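Local coordinates for DUF1214 domain-containing protein (Burkholderia cenocepacia, PDB 6ANS), which is of unknown function, belongs to the DUF1214 family and binds a sodium ion, at residues S47-L52 / G66-L70; T130-L134 / R194-L198. All blocks are in the same frame, centred on the assembly; numbering follows the deposited sequence.

Contact 1 of 2, residues S47-L52 / G66-L70; sequences SGEQIL and GFRYL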
# COMPACT_ATOMS: atom_id res chain seq x y z
N SER A 47 19.55 8.82 -3.92
CA SER A 47 19.32 7.47 -4.42
C SER A 47 19.20 7.42 -5.94
O SER A 47 19.44 6.36 -6.52
CB SER A 47 18.04 6.89 -3.82
OG SER A 47 18.19 6.66 -2.44
N GLY A 48 18.83 8.53 -6.59
CA GLY A 48 18.80 8.57 -8.04
C GLY A 48 20.12 8.20 -8.69
O GLY A 48 20.14 7.73 -9.83
N GLU A 49 21.24 8.40 -7.98
CA GLU A 49 22.54 8.03 -8.52
C GLU A 49 22.65 6.53 -8.76
O GLU A 49 23.41 6.09 -9.63
CB GLU A 49 23.65 8.51 -7.60
CG GLU A 49 23.67 10.03 -7.43
CD GLU A 49 24.57 10.51 -6.29
OE1 GLU A 49 25.15 9.67 -5.58
OE2 GLU A 49 24.69 11.74 -6.10
N GLN A 50 21.93 5.71 -7.98
CA GLN A 50 21.95 4.27 -8.24
C GLN A 50 21.32 3.93 -9.59
O GLN A 50 21.67 2.91 -10.20
CB GLN A 50 21.22 3.52 -7.13
CG GLN A 50 21.81 3.73 -5.76
CD GLN A 50 23.28 3.38 -5.72
OE1 GLN A 50 23.72 2.46 -6.40
NE2 GLN A 50 24.04 4.11 -4.92
N ILE A 51 20.39 4.75 -10.08
CA ILE A 51 19.78 4.52 -11.38
C ILE A 51 20.70 5.00 -12.49
O ILE A 51 20.78 4.39 -13.56
CB ILE A 51 18.42 5.24 -11.43
CG1 ILE A 51 17.58 4.84 -10.22
CG2 ILE A 51 17.67 4.94 -12.74
CD1 ILE A 51 17.48 3.34 -10.04
N LEU A 52 21.42 6.09 -12.23
CA LEU A 52 22.29 6.73 -13.22
C LEU A 52 23.67 6.09 -13.31
O LEU A 52 24.42 6.46 -14.23
CB LEU A 52 22.42 8.21 -12.89
CG LEU A 52 21.07 8.95 -12.91
CD1 LEU A 52 21.22 10.39 -12.40
CD2 LEU A 52 20.49 8.94 -14.33
N GLY A 66 13.71 2.40 -13.56
CA GLY A 66 14.54 2.56 -12.39
C GLY A 66 14.04 3.64 -11.44
O GLY A 66 14.04 3.45 -10.22
N PHE A 67 13.61 4.78 -11.98
CA PHE A 67 13.09 5.82 -11.09
C PHE A 67 11.73 5.44 -10.51
O PHE A 67 11.41 5.81 -9.38
CB PHE A 67 13.05 7.16 -11.82
CG PHE A 67 14.41 7.74 -12.10
CD1 PHE A 67 15.23 8.17 -11.06
CD2 PHE A 67 14.89 7.83 -13.40
CE1 PHE A 67 16.51 8.69 -11.30
CE2 PHE A 67 16.16 8.34 -13.65
CZ PHE A 67 16.97 8.78 -12.61
N ARG A 68 10.90 4.72 -11.27
CA ARG A 68 9.68 4.21 -10.65
C ARG A 68 10.02 3.24 -9.53
O ARG A 68 9.41 3.26 -8.45
CB ARG A 68 8.79 3.51 -11.66
CG ARG A 68 7.49 2.92 -11.00
CD ARG A 68 6.59 2.29 -12.02
NE ARG A 68 7.24 1.14 -12.63
CZ ARG A 68 6.69 0.38 -13.58
NH1 ARG A 68 5.47 0.64 -14.03
NH2 ARG A 68 7.37 -0.64 -14.06
N TYR A 69 11.03 2.40 -9.77
CA TYR A 69 11.52 1.46 -8.77
C TYR A 69 11.87 2.18 -7.47
O TYR A 69 11.49 1.73 -6.39
CB TYR A 69 12.72 0.73 -9.36
CG TYR A 69 13.60 -0.07 -8.45
CD1 TYR A 69 13.12 -1.20 -7.75
CD2 TYR A 69 14.96 0.23 -8.37
CE1 TYR A 69 13.98 -1.97 -6.96
CE2 TYR A 69 15.83 -0.54 -7.59
CZ TYR A 69 15.35 -1.62 -6.89
OH TYR A 69 16.24 -2.35 -6.14
N LEU A 70 12.58 3.31 -7.56
CA LEU A 70 12.92 4.07 -6.35
C LEU A 70 11.66 4.49 -5.60
O LEU A 70 11.58 4.34 -4.38
CB LEU A 70 13.77 5.30 -6.69
CG LEU A 70 15.20 5.14 -7.22
CD1 LEU A 70 15.93 6.48 -7.18
CD2 LEU A 70 15.97 4.08 -6.44
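S47 meets L70 through its backbone: methyl CD1 of L70 lies 3.6 Å from the carbonyl O of S47. The same methyl also reaches N of G48. G48 has no side chain, and its CA comes up to the edge of the F67 ring, 4.0 Å from CE1. I51 carries the contact. It is a knob set in a hole formed by G66, F67, Y69 and L70. Its CG2 is anti to the backbone N and sits over the centre of the F67 ring face, a CH-pi contact with 3.9 Å to the centroid. Its CG1-CD1 branch lies against the F67 helix, nearer the helix backbone: CD1 of I51 packs 3.4 Å from the carbonyl O of G66, and CG1 of I51 lies 3.8 Å from CD1 of L70. The bare CA of G66 lets the backbones come close here. L52 then brings CD2 to the edge of the F67 ring, 3.9 Å from CZ. Short helix 48-52 runs nearly antiparallel to long helix 60-83, at 155° and 9.4 Å between the segment axes. Helix 224-251 touches S47 and Q50. W37 of the second subunit meets the F67 ring, so this helix pair also borders the dimer interface.

Contact 2 of 2, residues T130-L134 / R194-L198; sequences TVAYL and RQTFL. With PO4 (phosphate ion), chain E.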
# COMPACT_ATOMS: atom_id res chain seq x y z
N THR A 130 -5.02 -23.54 2.30
CA THR A 130 -4.62 -24.65 1.44
C THR A 130 -3.37 -24.38 0.61
O THR A 130 -3.00 -25.23 -0.21
CB THR A 130 -5.76 -25.04 0.48
OG1 THR A 130 -6.01 -23.94 -0.41
CG2 THR A 130 -7.02 -25.38 1.25
N VAL A 131 -2.75 -23.20 0.74
CA VAL A 131 -1.49 -22.99 0.04
C VAL A 131 -0.50 -24.04 0.53
O VAL A 131 -0.38 -24.29 1.74
CB VAL A 131 -1.00 -21.54 0.25
CG1 VAL A 131 -0.74 -21.24 1.73
CG2 VAL A 131 0.23 -21.24 -0.62
N ALA A 132 0.13 -24.76 -0.41
CA ALA A 132 0.90 -25.93 0.02
C ALA A 132 2.23 -25.54 0.65
O ALA A 132 2.66 -26.17 1.63
CB ALA A 132 1.12 -26.90 -1.15
N TYR A 133 2.92 -24.53 0.12
CA TYR A 133 4.19 -24.09 0.68
C TYR A 133 4.01 -22.84 1.53
O TYR A 133 3.49 -21.82 1.05
CB TYR A 133 5.25 -23.86 -0.40
CG TYR A 133 6.62 -23.59 0.20
CD1 TYR A 133 7.00 -22.29 0.56
CD2 TYR A 133 7.52 -24.62 0.44
CE1 TYR A 133 8.25 -22.02 1.13
CE2 TYR A 133 8.78 -24.37 1.01
CZ TYR A 133 9.13 -23.07 1.36
OH TYR A 133 10.35 -22.81 1.93
N LEU A 134 4.48 -22.91 2.77
CA LEU A 134 4.36 -21.84 3.76
C LEU A 134 5.61 -21.85 4.63
O LEU A 134 5.91 -22.88 5.25
CB LEU A 134 3.11 -22.08 4.62
CG LEU A 134 2.93 -21.15 5.81
CD1 LEU A 134 2.68 -19.75 5.30
CD2 LEU A 134 1.76 -21.65 6.66
N ARG A 194 6.57 -16.48 3.74
CA ARG A 194 6.36 -16.80 2.33
C ARG A 194 5.20 -17.77 2.19
O ARG A 194 5.20 -18.85 2.79
CB ARG A 194 7.61 -17.40 1.69
CG ARG A 194 8.74 -16.40 1.51
CD ARG A 194 9.97 -17.10 1.03
NE ARG A 194 11.04 -16.19 0.64
CZ ARG A 194 11.89 -15.62 1.49
NH1 ARG A 194 11.77 -15.84 2.81
NH2 ARG A 194 12.86 -14.84 1.03
N GLN A 195 4.21 -17.38 1.40
CA GLN A 195 3.19 -18.31 0.92
C GLN A 195 3.42 -18.48 -0.58
O GLN A 195 3.26 -17.53 -1.35
CB GLN A 195 1.78 -17.80 1.22
CG GLN A 195 1.61 -17.25 2.64
CD GLN A 195 0.14 -17.24 3.04
OE1 GLN A 195 -0.64 -18.02 2.50
NE2 GLN A 195 -0.23 -16.39 4.00
N THR A 196 3.77 -19.69 -0.99
CA THR A 196 4.15 -19.94 -2.38
C THR A 196 3.04 -20.75 -3.05
O THR A 196 2.75 -21.87 -2.63
CB THR A 196 5.48 -20.69 -2.46
OG1 THR A 196 6.48 -19.93 -1.79
CG2 THR A 196 5.88 -20.87 -3.92
N PHE A 197 2.45 -20.18 -4.09
CA PHE A 197 1.28 -20.77 -4.73
C PHE A 197 1.69 -21.57 -5.96
O PHE A 197 2.41 -21.07 -6.83
CB PHE A 197 0.28 -19.68 -5.14
CG PHE A 197 -0.33 -18.99 -3.96
CD1 PHE A 197 -1.44 -19.53 -3.34
CD2 PHE A 197 0.25 -17.84 -3.45
CE1 PHE A 197 -1.99 -18.91 -2.23
CE2 PHE A 197 -0.29 -17.21 -2.34
CZ PHE A 197 -1.41 -17.75 -1.73
N LEU A 198 1.25 -22.83 -6.02
CA LEU A 198 1.27 -23.50 -7.31
C LEU A 198 0.32 -22.79 -8.27
O LEU A 198 0.65 -22.59 -9.45
CB LEU A 198 0.89 -24.98 -7.17
CG LEU A 198 1.84 -25.97 -6.49
CD1 LEU A 198 1.17 -27.33 -6.32
CD2 LEU A 198 3.15 -26.09 -7.25
P PO4 E . 12.51 -15.55 -2.63
O1 PO4 E . 12.41 -16.96 -3.17
O2 PO4 E . 12.69 -14.65 -3.81
O3 PO4 E . 11.29 -15.16 -1.84
O4 PO4 E . 13.72 -15.51 -1.73
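Phosphate O3 takes a hydrogen bond of 2.7 Å from NE of R194, close to straight at 163°, and a weak one from NH2 of R194. This arginine stands on strand 188-196 of an antiparallel sheet, next to strand 133-140. Its chain is extended from CG to NE and brings the guanidinium edge to the ion. Its NH2 also bonds phosphate O4 at 3.0 Å and the carbonyl O of G271. Y111, Y278 and R366 complete the phosphate site. The ion probably came from the crystallisation liquor. Between the strands, Y133 and T196 form a hydrogen-bonded pair, with N of T196 giving its hydrogen to O of Y133 at 3.0 Å. Their side chains lie side by side, and CD1 of Y133 is 3.4 Å from OG1 of T196. That hydroxyl bonds N109, while OH of Y133 reaches D273 and N275. L134 and Q195 form the next, non-hydrogen-bonded pair. On their face, CD1 of L134 packs 3.8 Å from CG of Q195. OE1 of Q195 takes a bond from N of A206, and NE2 bonds OE1 of Q112. Beyond the paired residues, V131 lays CG2 over one face of the F197 ring, offset toward the rim, 3.6 Å from CE1.

How the contacts relate
Contact 1 closes before contact 2 opens along the chain. Their centres are about 32 Å apart and lie on opposite sides of the chain's centre. Their nearest atoms are about 15 Å from each other, so they do not touch. They share no helix or strand. Contact 1 belongs to the helical layer and joins two consecutive helices, with 13 residues between the segments. Contact 2 joins two strands, with 59 between its segments, in a sheet of order 109-115, 188-196, 133-140, 151-155. Contact 1 lies beside the second subunit, whereas no other chain of the assembly touches contact 2. Contact 2 lies in the beta part, where the phosphate is held by residues of two sheets, 109-115/188-196 and 276-284/360-368.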